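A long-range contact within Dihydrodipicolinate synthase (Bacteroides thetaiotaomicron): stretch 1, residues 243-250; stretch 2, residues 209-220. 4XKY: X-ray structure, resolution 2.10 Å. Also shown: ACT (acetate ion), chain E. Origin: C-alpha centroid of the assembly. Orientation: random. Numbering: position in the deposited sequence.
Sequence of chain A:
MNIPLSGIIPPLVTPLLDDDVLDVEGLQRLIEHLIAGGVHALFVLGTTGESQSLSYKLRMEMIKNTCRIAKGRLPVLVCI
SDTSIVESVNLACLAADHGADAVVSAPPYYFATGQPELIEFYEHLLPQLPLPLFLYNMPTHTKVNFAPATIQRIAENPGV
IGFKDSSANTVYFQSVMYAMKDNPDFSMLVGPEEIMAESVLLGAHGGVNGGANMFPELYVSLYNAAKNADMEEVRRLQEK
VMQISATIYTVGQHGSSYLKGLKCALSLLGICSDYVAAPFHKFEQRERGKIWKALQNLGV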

# COMPACT_ATOMS: atom_id res chain seq x y z
N GLN A 243 14.45 15.53 20.79
CA GLN A 243 14.16 16.93 20.56
C GLN A 243 14.58 17.39 19.15
O GLN A 243 13.86 18.13 18.48
CB GLN A 243 14.84 17.80 21.62
CG GLN A 243 14.32 19.23 21.61
CD GLN A 243 15.00 20.10 22.63
OE1 GLN A 243 15.59 19.61 23.56
NE2 GLN A 243 14.93 21.40 22.44
N ILE A 244 15.75 16.96 18.71
CA ILE A 244 16.24 17.27 17.36
C ILE A 244 15.23 16.74 16.36
O ILE A 244 14.78 17.46 15.46
CB ILE A 244 17.62 16.62 17.12
CG1 ILE A 244 18.69 17.37 17.89
CG2 ILE A 244 17.97 16.62 15.64
CD1 ILE A 244 19.90 16.52 18.16
N SER A 245 14.86 15.48 16.55
CA SER A 245 13.89 14.82 15.67
C SER A 245 12.52 15.53 15.61
O SER A 245 11.89 15.62 14.52
CB SER A 245 13.73 13.35 16.09
OG SER A 245 12.67 12.73 15.39
N ALA A 246 12.06 16.00 16.76
CA ALA A 246 10.77 16.68 16.86
C ALA A 246 10.78 18.08 16.29
O ALA A 246 9.73 18.57 15.87
CB ALA A 246 10.33 16.76 18.31
N THR A 247 11.95 18.75 16.34
CA THR A 247 12.04 20.19 16.08
C THR A 247 12.88 20.59 14.87
O THR A 247 12.64 21.65 14.31
CB THR A 247 12.55 21.01 17.29
OG1 THR A 247 13.90 20.64 17.65
CG2 THR A 247 11.59 20.86 18.48
N ILE A 248 13.86 19.78 14.47
CA ILE A 248 14.63 20.12 13.26
C ILE A 248 14.06 19.46 12.03
O ILE A 248 14.24 19.98 10.92
CB ILE A 248 16.13 19.73 13.38
CG1 ILE A 248 16.79 20.33 14.61
CG2 ILE A 248 16.93 20.17 12.14
CD1 ILE A 248 16.84 21.84 14.62
N TYR A 249 13.43 18.30 12.17
CA TYR A 249 13.05 17.55 10.99
C TYR A 249 11.58 17.75 10.63
O TYR A 249 11.12 17.15 9.67
CB TYR A 249 13.32 16.06 11.19
CG TYR A 249 14.75 15.70 11.52
CD1 TYR A 249 15.84 16.52 11.14
CD2 TYR A 249 15.03 14.53 12.21
CE1 TYR A 249 17.14 16.17 11.45
CE2 TYR A 249 16.33 14.17 12.52
CZ TYR A 249 17.38 14.99 12.15
OH TYR A 249 18.66 14.61 12.46
N THR A 250 10.85 18.59 11.37
CA THR A 250 9.37 18.67 11.17
C THR A 250 8.87 20.02 10.64
O THR A 250 7.69 20.28 10.67
CB THR A 250 8.63 18.40 12.49
OG1 THR A 250 9.14 19.29 13.49
CG2 THR A 250 8.84 16.94 12.94
C ACT E . 28.52 18.12 18.53
O ACT E . 29.24 17.67 17.61
OXT ACT E . 27.72 17.40 19.15
CH3 ACT E . 28.61 19.57 18.95
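Stretch 2, residues 209-220: NGGANMFPELYV

No hydrogen bond crosses between the stretches, and the fit is one of shape: side chains of stretch 1 pack on side chains of stretch 2 and, at the glycines, on its backbone. Stretch 1 is helical through most of its length, and Tyr-249 and Thr-250 lie in loop. Stretch 2 begins with helix-like backbone angles at Gly-210 to Met-214, extends at Phe-215, which occupies the N-cap position, and enters a regular helix at Pro-216. The order of contacts is broadly reversed: Ile-244, early in stretch 1, meets Met-214, Phe-215, Leu-218 and Tyr-219, whereas Tyr-249, near its end, meets Gly-210 and Gly-211 as well as Met-214 and Tyr-219. The backbones stay well apart, the nearest CA atoms being those of Ile-244 and Gly-211 at 7.9 Å, so side chains must fill the space between.

The chief bump is Ile-244. Its CA-to-CB bond points toward stretch 2, and its tip enters a hollow lined by Phe-215, Leu-218 and Tyr-219. Ile-244 CD1 lies 3.5 Å from Leu-218 CD2, 3.9 Å from Phe-215 CD2 and 3.6 Å from Tyr-219 OH. The branched isoleucine suits this place because its second arm is also used: Ile-244 CG2 packs 3.8 Å from Met-214 CE. Phe-215 and Leu-218 are three residues apart and both reach the same methyl, and the Tyr-219 side chain, though it leaves its CA sideways, brings its end into the group.

Met-214 is the answering bump from stretch 2. Its long, unbranched side chain reaches across to lie against Ile-244, Ile-248 and Tyr-249, with Met-214 SD 4.3 Å from Ile-248 CG2 and Met-214 CE 3.7 Å from Tyr-249 OH. The same methyl approaches the Tyr-249 ring obliquely, 4.1 Å from Tyr-249 CE1. A flexible thioether is well suited to such an uneven surface, since it can bend to follow it.

At Gly-211 the relation is reversed, and stretch 2 supplies the hollow. Tyr-249 sets out sideways, yet its end comes nearer, bringing Tyr-249 OH to 3.2 Å from Gly-211 CA. An ideal CB on Gly-211 would point toward stretch 1 and lie only 2.8 Å from Tyr-249 OH, and 2.1 Å from Tyr-219 OH within its own stretch; glycine leaves this room free. Tyr-249 OH and Tyr-219 OH stand 4.2 Å apart, too far to bond to each other, and each hydroxyl is hydrogen-bonded elsewhere in the structure.

Within stretch 2, Met-214 N and Phe-215 N both donate to Gly-211 O, at 3.0 and 3.2 Å.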

# COMPACT_ATOMS: atom_id res chain seq x y z
N ASN A 209 23.36 7.46 11.25
CA ASN A 209 22.46 8.51 11.70
C ASN A 209 22.72 9.89 11.10
O ASN A 209 23.76 10.51 11.34
CB ASN A 209 22.53 8.65 13.21
CG ASN A 209 22.34 7.34 13.95
OD1 ASN A 209 22.94 7.17 15.02
ND2 ASN A 209 21.49 6.46 13.47
N GLY A 210 21.73 10.39 10.37
CA GLY A 210 21.85 11.66 9.67
C GLY A 210 22.10 12.87 10.54
O GLY A 210 22.76 13.82 10.09
N GLY A 211 21.55 12.86 11.75
CA GLY A 211 21.74 13.95 12.69
C GLY A 211 23.20 14.11 13.06
O GLY A 211 23.62 15.17 13.55
N ALA A 212 24.00 13.07 12.82
CA ALA A 212 25.43 13.16 13.15
C ALA A 212 26.15 14.12 12.20
O ALA A 212 27.25 14.57 12.50
CB ALA A 212 26.08 11.78 13.16
N ASN A 213 25.55 14.43 11.04
CA ASN A 213 26.08 15.52 10.22
C ASN A 213 26.21 16.83 11.05
O ASN A 213 27.16 17.57 10.89
CB ASN A 213 25.19 15.79 8.99
CG ASN A 213 25.38 14.75 7.85
OD1 ASN A 213 26.24 14.89 7.00
ND2 ASN A 213 24.52 13.75 7.80
N MET A 214 25.24 17.10 11.92
CA MET A 214 25.19 18.37 12.67
C MET A 214 25.99 18.26 13.97
O MET A 214 26.78 19.15 14.26
CB MET A 214 23.76 18.77 13.06
CG MET A 214 22.76 19.00 11.92
SD MET A 214 21.10 19.39 12.54
CE MET A 214 20.49 17.80 13.10
N PHE A 215 25.77 17.17 14.71
CA PHE A 215 26.26 17.01 16.10
C PHE A 215 26.87 15.63 16.27
O PHE A 215 26.30 14.79 16.94
CB PHE A 215 25.11 17.18 17.12
CG PHE A 215 24.33 18.45 16.93
CD1 PHE A 215 24.95 19.68 17.07
CD2 PHE A 215 22.97 18.42 16.63
CE1 PHE A 215 24.25 20.85 16.89
CE2 PHE A 215 22.27 19.57 16.42
CZ PHE A 215 22.90 20.80 16.56
N PRO A 216 28.04 15.39 15.66
CA PRO A 216 28.62 14.04 15.72
C PRO A 216 28.89 13.59 17.15
O PRO A 216 28.67 12.43 17.49
CB PRO A 216 29.94 14.18 14.95
CG PRO A 216 30.14 15.65 14.74
CD PRO A 216 28.78 16.27 14.75
N GLU A 217 29.34 14.51 18.00
CA GLU A 217 29.68 14.14 19.37
C GLU A 217 28.51 13.64 20.18
O GLU A 217 28.66 12.73 20.98
CB GLU A 217 30.34 15.30 20.12
CG GLU A 217 31.70 15.60 19.52
CD GLU A 217 32.43 16.75 20.19
OE1 GLU A 217 31.89 17.37 21.13
OE2 GLU A 217 33.58 17.01 19.75
N LEU A 218 27.36 14.28 20.01
CA LEU A 218 26.16 13.83 20.69
C LEU A 218 25.85 12.38 20.30
O LEU A 218 25.54 11.58 21.17
CB LEU A 218 24.96 14.73 20.35
CG LEU A 218 23.58 14.12 20.62
CD1 LEU A 218 23.34 13.93 22.10
CD2 LEU A 218 22.49 15.01 20.04
N TYR A 219 25.93 12.03 19.02
CA TYR A 219 25.52 10.69 18.63
C TYR A 219 26.55 9.65 19.03
O TYR A 219 26.20 8.53 19.38
CB TYR A 219 25.21 10.63 17.14
CG TYR A 219 23.99 11.42 16.81
CD1 TYR A 219 22.74 10.83 16.77
CD2 TYR A 219 24.07 12.77 16.62
CE1 TYR A 219 21.61 11.57 16.51
CE2 TYR A 219 22.94 13.53 16.36
CZ TYR A 219 21.71 12.91 16.31
OH TYR A 219 20.59 13.65 16.03
N VAL A 220 27.83 10.02 18.96
CA VAL A 220 28.91 9.16 19.43
C VAL A 220 28.78 8.90 20.92
O VAL A 220 28.94 7.76 21.37
CB VAL A 220 30.29 9.76 19.10
CG1 VAL A 220 31.40 9.01 19.82
CG2 VAL A 220 30.52 9.69 17.60